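PDB 2QF4: cell shape determining protein MreC from Streptococcus pneumoniae, which helps form and maintain cell shape, probably as part of the elongasome that synthesises peripheral peptidoglycan, the chain here being its major extracellular domain. Local coordinates for residues V13-P18 against E24-A29; I48-K53 against N69-S74; A5-A10 against E37-I42. All blocks are in the same frame, centred on the assembly; numbering follows the deposited sequence. Where two conformers were deposited one is given.

Contact 1 of 3, residues V13-P18 against E24-A29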
loop_
_atom_site.group_PDB
_atom_site.type_symbol
_atom_site.label_atom_id
_atom_site.label_comp_id
_atom_site.label_asym_id
_atom_site.label_seq_id
_atom_site.Cartn_x
_atom_site.Cartn_y
_atom_site.Cartn_z
ATOM N N VAL A 13 17.637 4.444 1.008
ATOM C CA VAL A 13 17.015 5.719 0.625
ATOM C C VAL A 13 18.106 6.746 0.330
ATOM O O VAL A 13 18.943 7.014 1.185
ATOM C CB VAL A 13 16.118 6.231 1.756
ATOM C CG1 VAL A 13 15.489 7.556 1.390
ATOM C CG2 VAL A 13 15.030 5.176 2.079
ATOM N N ILE A 14 18.107 7.277 -0.874
ATOM C CA ILE A 14 19.050 8.300 -1.269
ATOM C C ILE A 14 18.376 9.645 -1.511
ATOM O O ILE A 14 19.057 10.675 -1.521
ATOM C CB ILE A 14 19.951 7.881 -2.451
ATOM C CG1 ILE A 14 19.129 7.375 -3.630
ATOM C CG2 ILE A 14 20.998 6.838 -1.989
ATOM C CD1 ILE A 14 19.895 7.274 -4.930
ATOM N N MET A 15 17.073 9.691 -1.755
ATOM C CA MET A 15 16.346 10.960 -1.821
ATOM C C MET A 15 14.985 10.770 -1.178
ATOM O O MET A 15 14.401 9.686 -1.235
ATOM C CB MET A 15 16.170 11.471 -3.259
ATOM C CG MET A 15 17.440 11.928 -3.927
ATOM S SD MET A 15 18.469 10.669 -4.686
ATOM C CE MET A 15 17.464 10.381 -6.130
ATOM N N ARG A 16 14.467 11.850 -0.620
ATOM C CA ARG A 16 13.156 11.926 0.046
ATOM C C ARG A 16 12.554 13.274 -0.279
ATOM O O ARG A 16 13.191 14.291 -0.095
ATOM C CB ARG A 16 13.312 11.769 1.571
ATOM C CG ARG A 16 12.088 11.947 2.414
ATOM C CD ARG A 16 12.338 11.858 3.940
ATOM N NE ARG A 16 12.510 10.504 4.466
ATOM C CZ ARG A 16 11.631 9.542 4.648
ATOM N NH1 ARG A 16 12.133 8.408 5.110
ATOM N NH2 ARG A 16 10.325 9.719 4.516
ATOM N N SER A 17 11.351 13.303 -0.810
ATOM C CA SER A 17 10.763 14.579 -1.168
ATOM C C SER A 17 10.345 15.366 0.064
ATOM O O SER A 17 9.709 14.836 0.978
ATOM C CB SER A 17 9.535 14.370 -2.013
ATOM O OG SER A 17 8.818 15.592 -2.098
ATOM N N PRO A 18 10.700 16.666 0.113
ATOM C CA PRO A 18 10.332 17.515 1.231
ATOM C C PRO A 18 8.990 18.183 1.117
ATOM O O PRO A 18 8.664 18.975 1.991
ATOM C CB PRO A 18 11.422 18.567 1.205
ATOM C CG PRO A 18 11.700 18.755 -0.263
ATOM C CD PRO A 18 11.615 17.348 -0.837
ATOM N N GLU A 24 7.476 10.940 -1.759
ATOM C CA GLU A 24 8.167 9.874 -2.454
ATOM C C GLU A 24 9.566 9.725 -1.943
ATOM O O GLU A 24 10.128 10.632 -1.349
ATOM C CB GLU A 24 8.174 10.147 -3.945
ATOM C CG GLU A 24 8.955 11.361 -4.322
ATOM C CD GLU A 24 9.166 11.466 -5.801
ATOM O OE1 GLU A 24 8.256 11.131 -6.622
ATOM O OE2 GLU A 24 10.245 11.980 -6.155
ATOM N N LEU A 25 10.132 8.562 -2.214
ATOM C CA LEU A 25 11.519 8.236 -1.887
ATOM C C LEU A 25 12.170 7.669 -3.133
ATOM O O LEU A 25 11.534 7.041 -3.974
ATOM C CB LEU A 25 11.589 7.100 -0.802
ATOM C CG LEU A 25 10.849 7.271 0.503
ATOM C CD1 LEU A 25 10.967 6.028 1.294
ATOM C CD2 LEU A 25 11.427 8.497 1.267
ATOM N N THR A 26 13.475 7.883 -3.254
ATOM C CA THR A 26 14.308 7.221 -4.256
ATOM C C THR A 26 15.251 6.281 -3.559
ATOM O O THR A 26 15.933 6.662 -2.590
ATOM C CB THR A 26 15.117 8.240 -5.086
ATOM O OG1 THR A 26 14.221 9.185 -5.634
ATOM C CG2 THR A 26 15.886 7.540 -6.195
ATOM N N LEU A 27 15.311 5.053 -4.074
ATOM C CA LEU A 27 16.194 4.011 -3.606
ATOM C C LEU A 27 17.341 3.804 -4.594
ATOM O O LEU A 27 17.186 3.989 -5.801
ATOM C CB LEU A 27 15.423 2.690 -3.428
ATOM C CG LEU A 27 14.144 2.768 -2.640
ATOM C CD1 LEU A 27 13.491 1.358 -2.576
ATOM C CD2 LEU A 27 14.399 3.318 -1.272
ATOM N N ASP A 28 18.481 3.378 -4.066
ATOM C CA ASP A 28 19.706 3.168 -4.840
ATOM C C ASP A 28 19.847 1.790 -5.467
ATOM O O ASP A 28 20.962 1.363 -5.700
ATOM C CB ASP A 28 20.931 3.508 -4.000
ATOM C CG ASP A 28 21.175 2.557 -2.848
ATOM O OD1 ASP A 28 20.374 1.640 -2.598
ATOM O OD2 ASP A 28 22.218 2.781 -2.175
ATOM N N ALA A 29 18.752 1.149 -5.858
ATOM C CA ALA A 29 18.759 -0.092 -6.658
ATOM C C ALA A 29 17.648 0.126 -7.665
ATOM O O ALA A 29 16.572 0.599 -7.297
ATOM C CB ALA A 29 18.586 -1.289 -5.808
HETATM O O HOH W 1 8.376 12.407 0.779
#

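Contact 2 of 3, residues I48-K53 against N69-S74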
loop_
_atom_site.group_PDB
_atom_site.type_symbol
_atom_site.label_atom_id
_atom_site.label_comp_id
_atom_site.label_asym_id
_atom_site.label_seq_id
_atom_site.Cartn_x
_atom_site.Cartn_y
_atom_site.Cartn_z
ATOM N N ILE A 48 4.549 0.853 3.092
ATOM C CA ILE A 48 4.810 2.305 3.071
ATOM C C ILE A 48 4.640 2.950 1.715
ATOM O O ILE A 48 4.578 4.156 1.644
ATOM C CB ILE A 48 6.162 2.660 3.736
ATOM C CG1 ILE A 48 7.373 2.062 3.009
ATOM C CG2 ILE A 48 6.144 2.233 5.216
ATOM C CD1 ILE A 48 7.789 2.828 1.770
ATOM N N GLY A 49 4.477 2.181 0.653
ATOM C CA GLY A 49 4.325 2.751 -0.659
ATOM C C GLY A 49 4.326 1.708 -1.752
ATOM O O GLY A 49 4.325 0.522 -1.487
ATOM N N SER A 50 4.348 2.211 -2.981
ATOM C CA SER A 50 4.316 1.395 -4.205
ATOM C C SER A 50 5.385 1.908 -5.144
ATOM O O SER A 50 5.678 3.099 -5.149
ATOM C CB SER A 50 2.934 1.445 -4.859
ATOM O OG SER A 50 2.520 2.786 -5.037
ATOM N N VAL A 51 5.981 1.013 -5.928
ATOM C CA VAL A 51 6.960 1.454 -6.914
ATOM C C VAL A 51 6.248 2.267 -7.974
ATOM O O VAL A 51 5.251 1.806 -8.546
ATOM C CB VAL A 51 7.722 0.252 -7.541
ATOM C CG1 VAL A 51 8.512 0.662 -8.771
ATOM C CG2 VAL A 51 8.616 -0.426 -6.500
ATOM N N SER A 52 6.762 3.465 -8.252
ATOM C CA SER A 52 6.199 4.261 -9.327
ATOM C C SER A 52 7.083 4.351 -10.550
ATOM O O SER A 52 6.570 4.593 -11.621
ATOM C CB SER A 52 5.846 5.621 -8.817
ATOM O OG SER A 52 6.949 6.250 -8.263
ATOM N N LYS A 53 8.394 4.169 -10.426
ATOM C CA LYS A 53 9.270 4.113 -11.590
ATOM C C LYS A 53 10.486 3.275 -11.261
ATOM O O LYS A 53 11.069 3.414 -10.187
ATOM C CB LYS A 53 9.707 5.503 -11.954
ATOM C CG LYS A 53 10.608 5.565 -13.170
ATOM C CD LYS A 53 10.725 6.982 -13.640
ATOM C CE LYS A 53 10.878 7.058 -15.140
ATOM N NZ LYS A 53 11.635 8.274 -15.566
ATOM N N ASN A 69 -4.094 9.172 -4.699
ATOM C CA ASN A 69 -3.305 7.998 -5.053
ATOM C C ASN A 69 -3.953 7.319 -6.254
ATOM O O ASN A 69 -5.041 6.772 -6.122
ATOM C CB ASN A 69 -3.199 7.042 -3.873
ATOM C CG ASN A 69 -2.054 6.066 -4.044
ATOM O OD1 ASN A 69 -2.011 5.320 -5.021
ATOM N ND2 ASN A 69 -1.110 6.083 -3.112
ATOM N N ALA A 70 -3.262 7.303 -7.381
ATOM C CA ALA A 70 -3.774 6.721 -8.617
ATOM C C ALA A 70 -3.347 5.271 -8.820
ATOM O O ALA A 70 -3.669 4.706 -9.881
ATOM C CB ALA A 70 -3.320 7.570 -9.794
ATOM N N ASP A 71 -2.640 4.662 -7.860
ATOM C CA ASP A 71 -1.982 3.385 -8.131
ATOM C C ASP A 71 -2.871 2.165 -7.947
ATOM O O ASP A 71 -2.441 1.056 -8.269
ATOM C CB ASP A 71 -0.727 3.295 -7.304
ATOM C CG ASP A 71 0.255 4.399 -7.653
ATOM O OD1 ASP A 71 0.251 4.857 -8.810
ATOM O OD2 ASP A 71 0.980 4.853 -6.749
ATOM N N LYS A 72 -4.097 2.335 -7.468
ATOM C CA LYS A 72 -5.071 1.222 -7.409
ATOM C C LYS A 72 -4.466 0.038 -6.667
ATOM O O LYS A 72 -4.618 -1.116 -7.076
ATOM C CB LYS A 72 -5.545 0.822 -8.817
ATOM C CG LYS A 72 -6.237 1.976 -9.558
ATOM C CD LYS A 72 -6.860 1.521 -10.875
ATOM C CE LYS A 72 -7.460 2.688 -11.706
ATOM N NZ LYS A 72 -6.367 3.352 -12.520
ATOM N N ILE A 73 -3.855 0.324 -5.519
ATOM C CA ILE A 73 -3.276 -0.703 -4.694
ATOM C C ILE A 73 -4.393 -1.482 -4.010
ATOM O O ILE A 73 -5.192 -0.919 -3.261
ATOM C CB ILE A 73 -2.323 -0.139 -3.624
ATOM C CG1 ILE A 73 -1.148 0.606 -4.270
ATOM C CG2 ILE A 73 -1.796 -1.274 -2.722
ATOM C CD1 ILE A 73 -0.450 1.567 -3.267
ATOM N N SER A 74 -4.456 -2.783 -4.276
ATOM C CA SER A 74 -5.449 -3.665 -3.681
ATOM C C SER A 74 -5.196 -3.894 -2.202
ATOM O O SER A 74 -4.072 -4.190 -1.812
ATOM C CB SER A 74 -5.370 -5.011 -4.437
ATOM O OG SER A 74 -6.061 -6.052 -3.760
HETATM O O HOH W 2 1.441 4.615 -3.141
HETATM O O HOH W 3 3.168 3.353 -7.706
#

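Contact 3 of 3, residues A5-A10 against E37-I42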
loop_
_atom_site.group_PDB
_atom_site.type_symbol
_atom_site.label_atom_id
_atom_site.label_comp_id
_atom_site.label_asym_id
_atom_site.label_seq_id
_atom_site.Cartn_x
_atom_site.Cartn_y
_atom_site.Cartn_z
ATOM N N ALA A 5 4.503 -16.774 -3.040
ATOM C CA ALA A 5 5.940 -16.715 -3.328
ATOM C C ALA A 5 6.299 -15.305 -3.735
ATOM O O ALA A 5 5.601 -14.713 -4.562
ATOM C CB ALA A 5 6.313 -17.696 -4.427
ATOM N N THR A 6 7.336 -14.744 -3.128
ATOM C CA THR A 6 7.746 -13.370 -3.376
ATOM C C THR A 6 9.221 -13.283 -3.695
ATOM O O THR A 6 10.006 -14.191 -3.447
ATOM C CB THR A 6 7.407 -12.368 -2.241
ATOM O OG1 THR A 6 8.358 -12.497 -1.172
ATOM C CG2 THR A 6 5.970 -12.557 -1.721
ATOM N N LYS A 7 9.572 -12.170 -4.312
ATOM C CA LYS A 7 10.944 -11.740 -4.523
ATOM C C LYS A 7 11.100 -10.371 -3.896
ATOM O O LYS A 7 10.196 -9.549 -3.978
ATOM C CB LYS A 7 11.290 -11.697 -6.016
ATOM C CG LYS A 7 10.308 -10.931 -6.883
ATOM C CD LYS A 7 10.580 -10.988 -8.350
ATOM C CE LYS A 7 9.539 -10.166 -9.067
ATOM N NZ LYS A 7 9.763 -10.111 -10.540
ATOM N N THR A 8 12.250 -10.134 -3.283
ATOM C CA THR A 8 12.449 -8.919 -2.525
ATOM C C THR A 8 13.794 -8.304 -2.838
ATOM O O THR A 8 14.719 -8.974 -3.284
ATOM C CB THR A 8 12.384 -9.167 -1.010
ATOM O OG1 THR A 8 13.630 -9.730 -0.547
ATOM C CG2 THR A 8 11.229 -10.067 -0.588
ATOM N N LEU A 9 13.898 -7.015 -2.552
ATOM C CA LEU A 9 15.135 -6.273 -2.745
ATOM C C LEU A 9 15.175 -5.132 -1.749
ATOM O O LEU A 9 14.284 -4.274 -1.752
ATOM C CB LEU A 9 15.148 -5.697 -4.183
ATOM C CG LEU A 9 16.361 -4.865 -4.578
ATOM C CD1 LEU A 9 17.682 -5.603 -4.417
ATOM C CD2 LEU A 9 16.183 -4.302 -5.974
ATOM N N ALA A 10 16.190 -5.089 -0.902
ATOM C CA ALA A 10 16.365 -4.020 0.082
ATOM C C ALA A 10 17.383 -3.048 -0.460
ATOM O O ALA A 10 18.418 -3.456 -0.987
ATOM C CB ALA A 10 16.761 -4.591 1.444
ATOM N N GLU A 37 8.089 -3.377 -11.611
ATOM C CA GLU A 37 7.002 -2.441 -11.551
ATOM C C GLU A 37 5.804 -3.001 -10.722
ATOM O O GLU A 37 4.923 -2.224 -10.369
ATOM C CB GLU A 37 6.483 -2.065 -12.973
ATOM C CG GLU A 37 7.232 -2.492 -14.243
ATOM C CD GLU A 37 8.693 -2.108 -14.333
ATOM O OE1 GLU A 37 9.010 -0.936 -14.607
ATOM O OE2 GLU A 37 9.524 -3.019 -14.213
ATOM N N ASN A 38 5.762 -4.296 -10.406
ATOM C CA ASN A 38 4.672 -4.856 -9.602
ATOM C C ASN A 38 4.953 -4.729 -8.147
ATOM O O ASN A 38 4.168 -5.232 -7.357
ATOM C CB ASN A 38 4.299 -6.368 -9.947
ATOM C CG ASN A 38 5.333 -7.441 -9.422
ATOM O OD1 ASN A 38 6.496 -7.134 -9.170
ATOM N ND2 ASN A 38 4.876 -8.708 -9.259
ATOM N N MET A 39 6.084 -4.087 -7.756
ATOM C CA MET A 39 6.509 -4.171 -6.394
ATOM C C MET A 39 5.902 -3.122 -5.496
ATOM O O MET A 39 5.696 -1.965 -5.866
ATOM C CB MET A 39 8.042 -4.141 -6.287
ATOM C CG MET A 39 8.705 -5.400 -6.828
ATOM S SD MET A 39 10.485 -5.280 -6.735
ATOM C CE MET A 39 10.899 -7.054 -6.884
ATOM N N LEU A 40 5.648 -3.580 -4.289
ATOM C CA LEU A 40 5.277 -2.742 -3.153
ATOM C C LEU A 40 6.507 -2.510 -2.307
ATOM O O LEU A 40 7.529 -3.148 -2.503
ATOM C CB LEU A 40 4.116 -3.360 -2.375
ATOM C CG LEU A 40 2.771 -3.366 -3.133
ATOM C CD1 LEU A 40 1.710 -4.081 -2.315
ATOM C CD2 LEU A 40 2.315 -1.919 -3.407
ATOM N N ALA A 41 6.421 -1.549 -1.398
ATOM C CA ALA A 41 7.540 -1.117 -0.585
ATOM C C ALA A 41 7.155 -1.150 0.887
ATOM O O ALA A 41 6.083 -0.662 1.275
ATOM C CB ALA A 41 7.941 0.312 -0.993
ATOM N N ILE A 42 8.026 -1.755 1.695
ATOM C CA ILE A 42 7.814 -1.968 3.121
ATOM C C ILE A 42 8.939 -1.386 3.979
ATOM O O ILE A 42 10.114 -1.312 3.587
ATOM C CB ILE A 42 7.580 -3.485 3.414
ATOM C CG1 ILE A 42 8.801 -4.332 3.441
ATOM C CG2 ILE A 42 6.593 -4.071 2.416
ATOM C CD1 ILE A 42 8.550 -5.693 4.111
#

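Contact 1 of 3, residues V13-P18 against E24-A29
Arg16 and Leu25 lie side by side on neighbouring strands and point the same way. Arg16 was deposited in two conformers, and this account holds for one of them. Its CB and CG run past the Leu25 methyl CD2, and a bend at chi3 (-77°) turns the guanidinium back over that methyl. Leu25 CD2 then sits over the centre of one guanidinium face, 3.5 Å from Arg16 CZ. Arg16 NH2 is hydrogen-bonded to Thr155 OG1. On the same face of the sheet, Val13 divides its methyls between two leucines. With CG1 anti to the backbone N (chi1 179°), CG1 faces Leu25 CD2, while CG2 meets Leu27 CD2 at 3.9 Å. Ile161 also packs on these three aliphatic side chains.

The strands form the antiparallel hairpin 6-16/24-27 of a closed six-stranded barrel, part of the alpha-lytic protease-like fold of MreC. A classic beta bulge interrupts the pairing, where Ile14 and Met15 both face Thr26. Thr26 O accepts from Ile14 N at 2.8 Å and weakly from Met15 N at 3.3 Å. Thr26 N returns a bond to Met15 O, 2.9 Å long. Ile14 CG1 lies 3.4 Å from Thr26 O, and Ile14 CG2 reaches Asp28 CB at 3.9 Å. Asp28 OD1 is hydrogen-bonded to the backbone N of Asp12. At the turn end, Ser17 N donates to Glu24 O, and a water links Ser17 O to Glu24 N. Ser17 OG bonds instead within the turn, to Lys22 O and Val19 N.

Contact 2 of 3, residues I48-K53 against N69-S74
The link between strand 59-63 of the first six-stranded barrel and strand 74-79 of the second contains an Asx turn at Asn69. Asp71, which closes the turn, and Ile73 beyond it approach Ser50 on strand 46-54 of the first barrel. The contact is small and buried, and it runs largely through two waters. Asn69 OD1 accepts a bond from Asp71 N, 3.0 Å long, with the donor in the carbonyl plane (C=O...N angle 152°). This leaves the other end of the amide for the strand: Asn69 ND2 donates to a water at 2.9 Å, and that water is bonded to Ser50 OG.

Ser50 OG stands between its backbone N and carbonyl carbon (chi1 52°), and there it meets a second water as well. This water lies 2.8 Å from Ser50 OG. It donates to Val51 O at 2.7 Å and, more weakly, to Asp71 OD2. Both linked side chains of this second bridge, Ser50 and Asp71, also touch Phe123, which lies in a loop of the second barrel. The backbone of Ser50 is hydrogen-bonded to Asn62 of the adjacent strand 59-63. The apolar part of the contact is a single methyl, Ile73 CD1, which rests 3.7 Å from both CB and OG of Ser50.

Contact 3 of 3, residues A5-A10 against E37-I42
Met39 and Lys7 meet at the closure of the first beta barrel, where strand 160-166 runs between strands 6-16 and 40-43. The intervening strand pairs with both neighbours, through Gly165 with the backbone of Lys7 and through Val164 with that of Leu40. The contact is therefore made across a strand, by side chains reaching past it. Met39 gives up the most surface. Its chain is extended beyond CG (chi2 178°), which carries the terminal methyl out to strand 6-16. There Met39 CE lies 3.9 Å from Lys7 O and equally far from Lys7 CG. Leu163 of the intervening strand packs against the same methionine, which is buried.

Lys7 is exposed and also fully extended beyond CG. It crosses Met39 at about a right angle, with its CG and CE against the methyl: Lys7 CE is 4.0 Å from Met39 CE. The same Lys7 CE also passes Asn38, which is engaged by other partners. Asn38 OD1 is hydrogen-bonded to Ser36 OG. Asn38 ND2 is hydrogen-bonded to Asn124 OD1, in the loop leading into strand 126-137 of the second barrel. The approach of Lys7 to this amide is loose, with Lys7 CE 4.3 Å from Asn38 OD1.

All three contacts reach the first barrel. Contacts 1 and 3 share strand 6-16, at its later and earlier ends. Their centres are 16 Å apart, yet they touch where Ala29 CB packs on Leu9 CD2 at 3.9 Å. Contacts 2 and 3 are joined more directly, because strands 40-43 and 46-54 are neighbours. Ile48 N lies 2.8 Å from Ala41 O and Gly49 O 2.9 Å from Ala41 N, probable hydrogen bonds, and Ser50 CB packs on Leu40 CD2. Contacts 1 and 2 do not touch; their nearest atoms are about 5 Å apart. The centre of contact 2 is about 6 Å from the centre of the chain, the nearest of the three, where the chain leaves for the second barrel.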